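Local atomic coordinates of putative secreted cellulose-binding protein (Streptomyces coelicolor, PDB entry 4OY6), a protein that probably uses a bound copper ion to cleave cellulose chains oxidatively, as a lytic polysaccharide monooxygenase of family AA10. Residues 117-122 and 131-136; 121-126 and 159-164; 108-113 and 166-171. All coordinates share one frame; numbering follows the deposited sequence. Where two conformers were deposited one is given.

Interaction 1 (117-122 and 131-136); sequences VTKQGF and WGELQQ
The ring of Phe-122 and the carboxylate of Glu-133 meet with their planes 47° apart, and the approach is oblique. One ring atom does most of the touching: CD1 of Phe-122 lies 3.4 Å from CD of Glu-133, and the CB and CG methylenes of the glutamate run past CD1 and CE1. A bend at chi2 (-77°) brings the carboxylate carbon back to CD1 of the ring. Alongside, Lys-119 stretches its extended chain across the backbone of 132-134, with CG against the Glu-133 carbonyl and CE near that of Leu-134. Its ammonium ends on Gly-132, NZ to O 2.8 Å, with the donor almost in line with the carbonyl bond. The carboxylate of Glu-133 is near but does not pair with it, NZ to OE1 being 5.5 Å; the opposite charge may still favour the lysine there. Gln-135 crosses the lysine stem, and its NE2 shares a water with the backbone N of Gln-120. In the backbone, Val-117 and Gln-135 form an antiparallel hydrogen-bonded pair, and Lys-119 N extends the pattern to Glu-133 O (2.9 Å). OG1 of Thr-118 is hydrogen-bonded to Val-163 N of strand 161-170. The whole is an antiparallel strand pairing at the mouth of a long connection, where strand 110-118 runs out into a type II turn, Lys-119 to Phe-122, part of the beta-sandwich expected of AA10 enzymes.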
loop_
_atom_site.group_PDB
_atom_site.type_symbol
_atom_site.label_atom_id
_atom_site.label_comp_id
_atom_site.label_asym_id
_atom_site.label_seq_id
_atom_site.Cartn_x
_atom_site.Cartn_y
_atom_site.Cartn_z
ATOM N N VAL A 117 4.392 10.023 -0.709
ATOM C CA VAL A 117 3.376 10.180 -1.753
ATOM C C VAL A 117 4.094 10.408 -3.076
ATOM O O VAL A 117 5.167 11.017 -3.125
ATOM C CB VAL A 117 2.365 11.330 -1.456
ATOM C CG1 VAL A 117 1.318 11.427 -2.554
ATOM C CG2 VAL A 117 1.655 11.141 -0.115
ATOM N N THR A 118 3.512 9.939 -4.162
ATOM C CA THR A 118 4.068 10.220 -5.486
ATOM C C THR A 118 4.060 11.727 -5.745
ATOM O O THR A 118 3.133 12.456 -5.363
ATOM C CB THR A 118 3.318 9.464 -6.589
ATOM O OG1 THR A 118 1.921 9.732 -6.485
ATOM C CG2 THR A 118 3.572 7.975 -6.475
ATOM N N LYS A 119 5.120 12.169 -6.414
ATOM C CA LYS A 119 5.274 13.572 -6.746
ATOM C C LYS A 119 4.196 14.043 -7.723
ATOM O O LYS A 119 3.719 13.301 -8.582
ATOM C CB LYS A 119 6.648 13.813 -7.409
ATOM C CG LYS A 119 7.838 13.523 -6.507
ATOM C CD LYS A 119 9.167 13.674 -7.227
ATOM C CE LYS A 119 10.308 13.274 -6.306
ATOM N NZ LYS A 119 11.621 13.449 -6.975
ATOM N N GLN A 120 3.852 15.318 -7.627
ATOM C CA GLN A 120 3.036 15.968 -8.659
ATOM C C GLN A 120 3.719 15.769 -9.995
ATOM O O GLN A 120 4.934 15.938 -10.111
ATOM C CB GLN A 120 2.946 17.477 -8.460
ATOM C CG GLN A 120 2.050 17.966 -7.348
ATOM C CD GLN A 120 0.568 17.771 -7.653
ATOM O OE1 GLN A 120 -0.018 16.783 -7.245
ATOM N NE2 GLN A 120 -0.049 18.736 -8.330
ATOM N N GLY A 121 2.949 15.438 -11.004
ATOM C CA GLY A 121 3.493 15.212 -12.345
ATOM C C GLY A 121 3.681 13.746 -12.681
ATOM O O GLY A 121 3.740 13.383 -13.846
ATOM N N PHE A 122 3.782 12.901 -11.654
ATOM C CA PHE A 122 3.835 11.463 -11.844
ATOM C C PHE A 122 2.428 10.923 -12.048
ATOM O O PHE A 122 1.528 11.259 -11.291
ATOM C CB PHE A 122 4.474 10.807 -10.622
ATOM C CG PHE A 122 4.510 9.299 -10.697
ATOM C CD1 PHE A 122 5.520 8.655 -11.399
ATOM C CD2 PHE A 122 3.526 8.533 -10.080
ATOM C CE1 PHE A 122 5.564 7.274 -11.454
ATOM C CE2 PHE A 122 3.560 7.154 -10.145
ATOM C CZ PHE A 122 4.567 6.528 -10.839
ATOM N N TRP A 131 11.382 4.754 -6.521
ATOM C CA TRP A 131 11.739 5.524 -5.338
ATOM C C TRP A 131 11.951 7.002 -5.683
ATOM O O TRP A 131 11.624 7.886 -4.890
ATOM C CB TRP A 131 12.977 4.945 -4.681
ATOM C CG TRP A 131 12.730 3.638 -3.987
ATOM C CD1 TRP A 131 12.983 2.376 -4.471
ATOM C CD2 TRP A 131 12.183 3.453 -2.676
ATOM N NE1 TRP A 131 12.645 1.435 -3.542
ATOM C CE2 TRP A 131 12.152 2.065 -2.429
ATOM C CE3 TRP A 131 11.743 4.317 -1.677
ATOM C CZ2 TRP A 131 11.705 1.534 -1.215
ATOM C CZ3 TRP A 131 11.275 3.778 -0.473
ATOM C CH2 TRP A 131 11.272 2.409 -0.258
ATOM N N GLY A 132 12.483 7.261 -6.865
ATOM C CA GLY A 132 12.753 8.626 -7.286
ATOM C C GLY A 132 11.520 9.466 -7.543
ATOM O O GLY A 132 11.605 10.693 -7.578
ATOM N N GLU A 133 10.368 8.815 -7.695
ATOM C CA GLU A 133 9.095 9.502 -7.906
ATOM C C GLU A 133 8.316 9.697 -6.637
ATOM O O GLU A 133 7.181 10.155 -6.701
ATOM C CB GLU A 133 8.233 8.722 -8.907
ATOM C CG GLU A 133 8.824 8.638 -10.304
ATOM C CD GLU A 133 8.675 9.903 -11.106
ATOM O OE1 GLU A 133 8.277 10.953 -10.545
ATOM O OE2 GLU A 133 8.935 9.819 -12.330
ATOM N N LEU A 134 8.914 9.353 -5.489
ATOM C CA LEU A 134 8.297 9.570 -4.190
ATOM C C LEU A 134 8.851 10.784 -3.482
ATOM O O LEU A 134 10.046 11.108 -3.614
ATOM C CB LEU A 134 8.502 8.362 -3.287
ATOM C CG LEU A 134 7.855 7.051 -3.693
ATOM C CD1 LEU A 134 8.253 5.942 -2.728
ATOM C CD2 LEU A 134 6.352 7.172 -3.777
ATOM N N GLN A 135 7.973 11.429 -2.720
ATOM C CA GLN A 135 8.367 12.429 -1.749
ATOM C C GLN A 135 7.897 12.023 -0.353
ATOM O O GLN A 135 6.780 11.559 -0.168
ATOM C CB GLN A 135 7.889 13.808 -2.155
ATOM C CG GLN A 135 6.407 14.023 -2.124
ATOM C CD GLN A 135 5.992 15.403 -2.611
ATOM O OE1 GLN A 135 5.391 16.209 -1.878
ATOM N NE2 GLN A 135 6.337 15.690 -3.851
ATOM N N GLN A 136 8.769 12.177 0.622
ATOM C CA GLN A 136 8.427 11.823 1.978
ATOM C C GLN A 136 7.432 12.849 2.495
ATOM O O GLN A 136 7.660 14.055 2.359
ATOM C CB GLN A 136 9.672 11.726 2.865
ATOM C CG GLN A 136 9.393 11.334 4.310
ATOM C CD GLN A 136 10.646 11.106 5.118
ATOM O OE1 GLN A 136 11.410 10.206 4.846
ATOM N NE2 GLN A 136 10.832 11.897 6.128
HETATM O O HOH W 1 5.207 17.134 -5.780
#

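Interaction 2 (121-126 and 159-164); sequences GFDPAT and TGRHVV
Pro-124 and Arg-161 meet where an irregular loop passes a strand nearly at right angles: the direction from Phe-122 to Ala-125 makes 97° with that from Arg-161 to Val-163. The backbones stay well apart, the CA atoms of Pro-124 and His-162 being 6.5 Å from each other, and a water sits between Phe-122 O and Arg-161 O, within hydrogen-bonding distance of both. The loop is shaped from within by Asp-123. Its OD1 accepts from Ala-125 N (3.0 Å), closing an Asx turn, while OD2 takes the hydroxyl of Thr-126; both donors stand well above the carboxylate plane. This turn presents the proline ring to the strand. CB of Pro-124 packs on CG2 of Val-163 at 3.6 Å, and CD at the other end of the ring lies 3.9 Å from CD of Arg-161. The arginine leaves the backbone with CG anti to N (chi1 175°), which lays its CG and CD methylenes along the proline before a bend at chi3 turns the guanidinium off, where NH1 bonds to Trp-89 O. CB of Ala-125 adds a looser touch on the same CD. An alanine here would keep CB against Val-163 but, without CG and CD, would probably leave the Arg-161 methylenes without the ring they lie against and the loop backbone freer to turn. The loop, which joins strands 110-118 and 134-139, thus covers the start of strand 161-170, whose His-162 bonds to Thr-118 O and whose backbone pairs with strand 175-184 beyond.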
loop_
_atom_site.group_PDB
_atom_site.type_symbol
_atom_site.label_atom_id
_atom_site.label_comp_id
_atom_site.label_asym_id
_atom_site.label_seq_id
_atom_site.Cartn_x
_atom_site.Cartn_y
_atom_site.Cartn_z
ATOM N N GLY A 121 2.949 15.438 -11.004
ATOM C CA GLY A 121 3.493 15.212 -12.345
ATOM C C GLY A 121 3.681 13.746 -12.681
ATOM O O GLY A 121 3.740 13.383 -13.846
ATOM N N PHE A 122 3.782 12.901 -11.654
ATOM C CA PHE A 122 3.835 11.463 -11.844
ATOM C C PHE A 122 2.428 10.923 -12.048
ATOM O O PHE A 122 1.528 11.259 -11.291
ATOM C CB PHE A 122 4.474 10.807 -10.622
ATOM C CG PHE A 122 4.510 9.299 -10.697
ATOM C CD1 PHE A 122 5.520 8.655 -11.399
ATOM C CD2 PHE A 122 3.526 8.533 -10.080
ATOM C CE1 PHE A 122 5.564 7.274 -11.454
ATOM C CE2 PHE A 122 3.560 7.154 -10.145
ATOM C CZ PHE A 122 4.567 6.528 -10.839
ATOM N N ASP A 123 2.255 10.079 -13.063
ATOM C CA ASP A 123 0.954 9.500 -13.392
ATOM C C ASP A 123 0.952 8.006 -13.068
ATOM O O ASP A 123 1.429 7.199 -13.861
ATOM C CB ASP A 123 0.654 9.687 -14.863
ATOM C CG ASP A 123 -0.665 9.063 -15.267
ATOM O OD1 ASP A 123 -1.456 8.679 -14.364
ATOM O OD2 ASP A 123 -0.900 8.958 -16.494
ATOM N N PRO A 124 0.378 7.612 -11.922
ATOM C CA PRO A 124 0.336 6.183 -11.590
ATOM C C PRO A 124 -0.428 5.299 -12.547
ATOM O O PRO A 124 -0.254 4.095 -12.557
ATOM C CB PRO A 124 -0.302 6.161 -10.184
ATOM C CG PRO A 124 -0.145 7.555 -9.655
ATOM C CD PRO A 124 -0.262 8.425 -10.883
ATOM N N ALA A 125 -1.299 5.890 -13.353
ATOM C CA ALA A 125 -2.071 5.077 -14.282
ATOM C C ALA A 125 -1.254 4.677 -15.496
ATOM O O ALA A 125 -1.664 3.772 -16.209
ATOM C CB ALA A 125 -3.323 5.823 -14.716
ATOM N N THR A 126 -0.123 5.356 -15.752
ATOM C CA THR A 126 0.705 5.040 -16.915
ATOM C C THR A 126 2.197 4.843 -16.642
ATOM O O THR A 126 2.936 4.459 -17.553
ATOM C CB THR A 126 0.572 6.116 -18.023
ATOM O OG1 THR A 126 1.032 7.378 -17.521
ATOM C CG2 THR A 126 -0.861 6.224 -18.521
ATOM N N THR A 159 -2.520 17.358 -6.001
ATOM C CA THR A 159 -3.824 17.317 -6.660
ATOM C C THR A 159 -3.970 16.035 -7.444
ATOM O O THR A 159 -2.973 15.439 -7.870
ATOM C CB THR A 159 -4.003 18.527 -7.590
ATOM O OG1 THR A 159 -3.002 18.494 -8.604
ATOM C CG2 THR A 159 -3.909 19.855 -6.789
ATOM N N GLY A 160 -5.215 15.622 -7.653
ATOM C CA GLY A 160 -5.462 14.490 -8.505
ATOM C C GLY A 160 -4.906 13.181 -7.980
ATOM O O GLY A 160 -4.766 12.960 -6.766
ATOM N N ARG A 161 -4.639 12.282 -8.920
ATOM C CA ARG A 161 -4.278 10.899 -8.640
ATOM C C ARG A 161 -2.831 10.771 -8.149
ATOM O O ARG A 161 -1.888 11.193 -8.816
ATOM C CB ARG A 161 -4.458 10.068 -9.905
ATOM C CG ARG A 161 -3.987 8.625 -9.752
ATOM C CD ARG A 161 -4.092 7.825 -11.030
ATOM N NE ARG A 161 -5.428 7.336 -11.313
ATOM C CZ ARG A 161 -5.921 6.209 -10.829
ATOM N NH1 ARG A 161 -5.211 5.452 -10.006
ATOM N NH2 ARG A 161 -7.144 5.831 -11.206
ATOM N N HIS A 162 -2.692 10.111 -7.001
ATOM C CA HIS A 162 -1.388 9.788 -6.417
ATOM C C HIS A 162 -1.385 8.381 -5.840
ATOM O O HIS A 162 -2.428 7.739 -5.741
ATOM C CB HIS A 162 -1.001 10.786 -5.294
ATOM C CG HIS A 162 -0.725 12.172 -5.789
ATOM N ND1 HIS A 162 0.546 12.693 -5.854
ATOM C CD2 HIS A 162 -1.549 13.118 -6.284
ATOM C CE1 HIS A 162 0.485 13.905 -6.384
ATOM N NE2 HIS A 162 -0.779 14.182 -6.653
ATOM N N VAL A 163 -0.204 7.924 -5.457
ATOM C CA VAL A 163 -0.066 6.738 -4.611
ATOM C C VAL A 163 0.597 7.175 -3.320
ATOM O O VAL A 163 1.613 7.895 -3.345
ATOM C CB VAL A 163 0.774 5.619 -5.278
ATOM C CG1 VAL A 163 0.704 4.334 -4.465
ATOM C CG2 VAL A 163 0.331 5.361 -6.699
ATOM N N VAL A 164 0.015 6.741 -2.205
ATOM C CA VAL A 164 0.615 6.851 -0.885
ATOM C C VAL A 164 1.363 5.537 -0.642
ATOM O O VAL A 164 0.837 4.462 -0.904
ATOM C CB VAL A 164 -0.433 7.086 0.206
ATOM C CG1 VAL A 164 0.199 7.100 1.581
ATOM C CG2 VAL A 164 -1.220 8.351 -0.047
HETATM O O HOH W 2 1.058 11.217 -8.555
#

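Interaction 3 (108-113 and 166-171); sequences HGADYF and TIWQAS. With CU (copper (II) ion), chain B.
Phe-113 and Trp-168 lie side by side on one face of an antiparallel strand pair in the beta-sandwich core of this copper enzyme. Phe-113 carries CG anti to its carbonyl carbon, whereas Trp-168 has CG anti to N (chi1 167°), and the two rings emerge in the same direction. CE1 of Phe-113 comes to 3.5 Å from CD1 of Trp-168, with the planes at 31°, an oblique pairing. The methyl of Ala-110 touches the same CD1. The opposite face of the pair holds Tyr-112 and Gln-169: CB of Gln-169 sits over the phenol ring, 3.7 Å from its centroid, as a CH-pi contact. A bend at chi2 (69°) then carries the amide on past the ring, its OE1 bonding to Thr-176 OG1 and its NE2 to Asp-174 OD1. Further along, OG of Ser-171 donates to OD1 of Asp-111 at 2.8 Å, from above the carboxylate plane; one water bridges OD1 to Ser-171 O, and another lies between OD2, Ala-170 O and Gln-169 NE2. His-108 just beyond binds copper through NE2 at 2.0 Å, with His-1 completing the pair of protein residues at the site. The edge of its imidazole faces Trp-168 CZ2, while His-172 stacks on the ring. Gly-109, next in the chain, offers its carbonyl to two donors arriving from opposite faces of its plane: Ser-171 N, and Trp-168 NE1, which reaches Gly-109 O at 3.2 Å with the oxygen lying in the indole plane.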
loop_
_atom_site.group_PDB
_atom_site.type_symbol
_atom_site.label_atom_id
_atom_site.label_comp_id
_atom_site.label_asym_id
_atom_site.label_seq_id
_atom_site.Cartn_x
_atom_site.Cartn_y
_atom_site.Cartn_z
ATOM N N HIS A 108 1.610 -5.790 17.137
ATOM C CA HIS A 108 3.071 -5.800 17.194
ATOM C C HIS A 108 3.711 -4.512 17.687
ATOM O O HIS A 108 4.835 -4.544 18.172
ATOM C CB HIS A 108 3.667 -6.069 15.824
ATOM C CG HIS A 108 3.352 -7.401 15.246
ATOM N ND1 HIS A 108 3.632 -8.576 15.884
ATOM C CD2 HIS A 108 2.865 -7.741 14.032
ATOM C CE1 HIS A 108 3.296 -9.588 15.109
ATOM N NE2 HIS A 108 2.837 -9.108 13.972
ATOM N N GLY A 109 3.024 -3.383 17.536
ATOM C CA GLY A 109 3.653 -2.085 17.635
ATOM C C GLY A 109 4.436 -1.751 16.371
ATOM O O GLY A 109 4.596 -2.570 15.448
ATOM N N ALA A 110 4.883 -0.511 16.333
ATOM C CA ALA A 110 5.745 -0.005 15.267
ATOM C C ALA A 110 6.978 0.653 15.858
ATOM O O ALA A 110 6.847 1.467 16.773
ATOM C CB ALA A 110 5.004 0.983 14.367
ATOM N N ASP A 111 8.156 0.361 15.305
ATOM C CA ASP A 111 9.343 1.170 15.608
ATOM C C ASP A 111 9.178 2.562 14.996
ATOM O O ASP A 111 9.584 3.563 15.583
ATOM C CB ASP A 111 10.615 0.516 15.057
ATOM C CG ASP A 111 11.038 -0.730 15.827
ATOM O OD1 ASP A 111 10.419 -1.081 16.866
ATOM O OD2 ASP A 111 12.004 -1.353 15.353
ATOM N N TYR A 112 8.595 2.591 13.799
ATOM C CA TYR A 112 8.305 3.814 13.080
ATOM C C TYR A 112 7.434 3.459 11.872
ATOM O O TYR A 112 7.388 2.300 11.439
ATOM C CB TYR A 112 9.587 4.516 12.594
ATOM C CG TYR A 112 10.518 3.674 11.750
ATOM C CD1 TYR A 112 10.347 3.579 10.378
ATOM C CD2 TYR A 112 11.537 2.930 12.324
ATOM C CE1 TYR A 112 11.180 2.800 9.599
ATOM C CE2 TYR A 112 12.395 2.164 11.541
ATOM C CZ TYR A 112 12.206 2.088 10.185
ATOM O OH TYR A 112 13.030 1.323 9.407
ATOM N N PHE A 113 6.777 4.482 11.335
ATOM C CA PHE A 113 6.202 4.481 9.996
ATOM C C PHE A 113 6.894 5.539 9.164
ATOM O O PHE A 113 7.219 6.618 9.647
ATOM C CB PHE A 113 4.703 4.813 10.022
ATOM C CG PHE A 113 3.868 3.833 10.804
ATOM C CD1 PHE A 113 3.409 2.681 10.214
ATOM C CD2 PHE A 113 3.522 4.075 12.126
ATOM C CE1 PHE A 113 2.628 1.785 10.916
ATOM C CE2 PHE A 113 2.734 3.175 12.837
ATOM C CZ PHE A 113 2.295 2.027 12.230
ATOM N N THR A 166 3.173 3.589 2.377
ATOM C CA THR A 166 3.355 3.511 3.801
ATOM C C THR A 166 4.234 2.317 4.131
ATOM O O THR A 166 3.966 1.199 3.701
ATOM C CB THR A 166 1.995 3.347 4.522
ATOM O OG1 THR A 166 1.155 4.464 4.246
ATOM C CG2 THR A 166 2.173 3.208 6.011
ATOM N N ILE A 167 5.302 2.593 4.869
ATOM C CA ILE A 167 6.234 1.567 5.324
ATOM C C ILE A 167 6.101 1.445 6.836
ATOM O O ILE A 167 6.334 2.406 7.560
ATOM C CB ILE A 167 7.683 1.890 4.909
ATOM C CG1 ILE A 167 7.766 2.099 3.390
ATOM C CG2 ILE A 167 8.614 0.784 5.367
ATOM C CD1 ILE A 167 9.131 2.409 2.847
ATOM N N TRP A 168 5.699 0.261 7.284
ATOM C CA TRP A 168 5.499 -0.057 8.695
ATOM C C TRP A 168 6.633 -0.959 9.143
ATOM O O TRP A 168 6.718 -2.102 8.700
ATOM C CB TRP A 168 4.156 -0.749 8.887
ATOM C CG TRP A 168 3.891 -1.411 10.206
ATOM C CD1 TRP A 168 4.453 -1.147 11.422
ATOM C CD2 TRP A 168 2.954 -2.466 10.411
ATOM N NE1 TRP A 168 3.923 -1.997 12.366
ATOM C CE2 TRP A 168 2.995 -2.811 11.770
ATOM C CE3 TRP A 168 2.088 -3.168 9.555
ATOM C CZ2 TRP A 168 2.208 -3.840 12.295
ATOM C CZ3 TRP A 168 1.310 -4.166 10.069
ATOM C CH2 TRP A 168 1.385 -4.510 11.426
ATOM N N GLN A 169 7.496 -0.455 10.015
ATOM C CA GLN A 169 8.535 -1.266 10.628
ATOM C C GLN A 169 7.970 -1.795 11.946
ATOM O O GLN A 169 7.762 -1.017 12.881
ATOM C CB GLN A 169 9.805 -0.447 10.876
ATOM C CG GLN A 169 10.921 -1.241 11.524
ATOM C CD GLN A 169 11.494 -2.281 10.613
ATOM O OE1 GLN A 169 11.508 -2.138 9.386
ATOM N NE2 GLN A 169 12.045 -3.332 11.222
ATOM N N ALA A 170 7.664 -3.086 11.995
ATOM C CA ALA A 170 7.043 -3.662 13.181
ATOM C C ALA A 170 8.069 -3.785 14.302
ATOM O O ALA A 170 9.269 -3.856 14.039
ATOM C CB ALA A 170 6.433 -5.001 12.846
ATOM N N SER A 171 7.601 -3.816 15.550
ATOM C CA SER A 171 8.496 -3.826 16.711
ATOM C C SER A 171 8.912 -5.194 17.234
ATOM O O SER A 171 9.842 -5.274 18.016
ATOM C CB SER A 171 7.852 -3.038 17.842
ATOM O OG SER A 171 7.770 -1.659 17.505
HETATM CU CU CU B . 2.131 -10.130 12.450
HETATM O O HOH W 3 12.058 -3.792 14.169
HETATM O O HOH W 4 11.637 -2.976 18.300
#

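Interactions 1 and 3 use the two ends of strand 110-118, and interactions 2 and 3 those of strand 161-170, its neighbour in the sheet. Interaction 3 lies at the copper end, with His-108 bound to the metal; its centre is about 21 Å from that of interaction 1 and about 25 Å from that of interaction 2. The latter two, with centres about 8 Å apart, share Gly-121 and Phe-122 and touch where Gln-120 OE1 meets Thr-159 N at 2.9 Å. Interaction 1 also reaches interaction 3 through Trp-131 CH2, 3.8 Å from Ile-167 CD1. The shared strands thus connect the copper site with packing far from it.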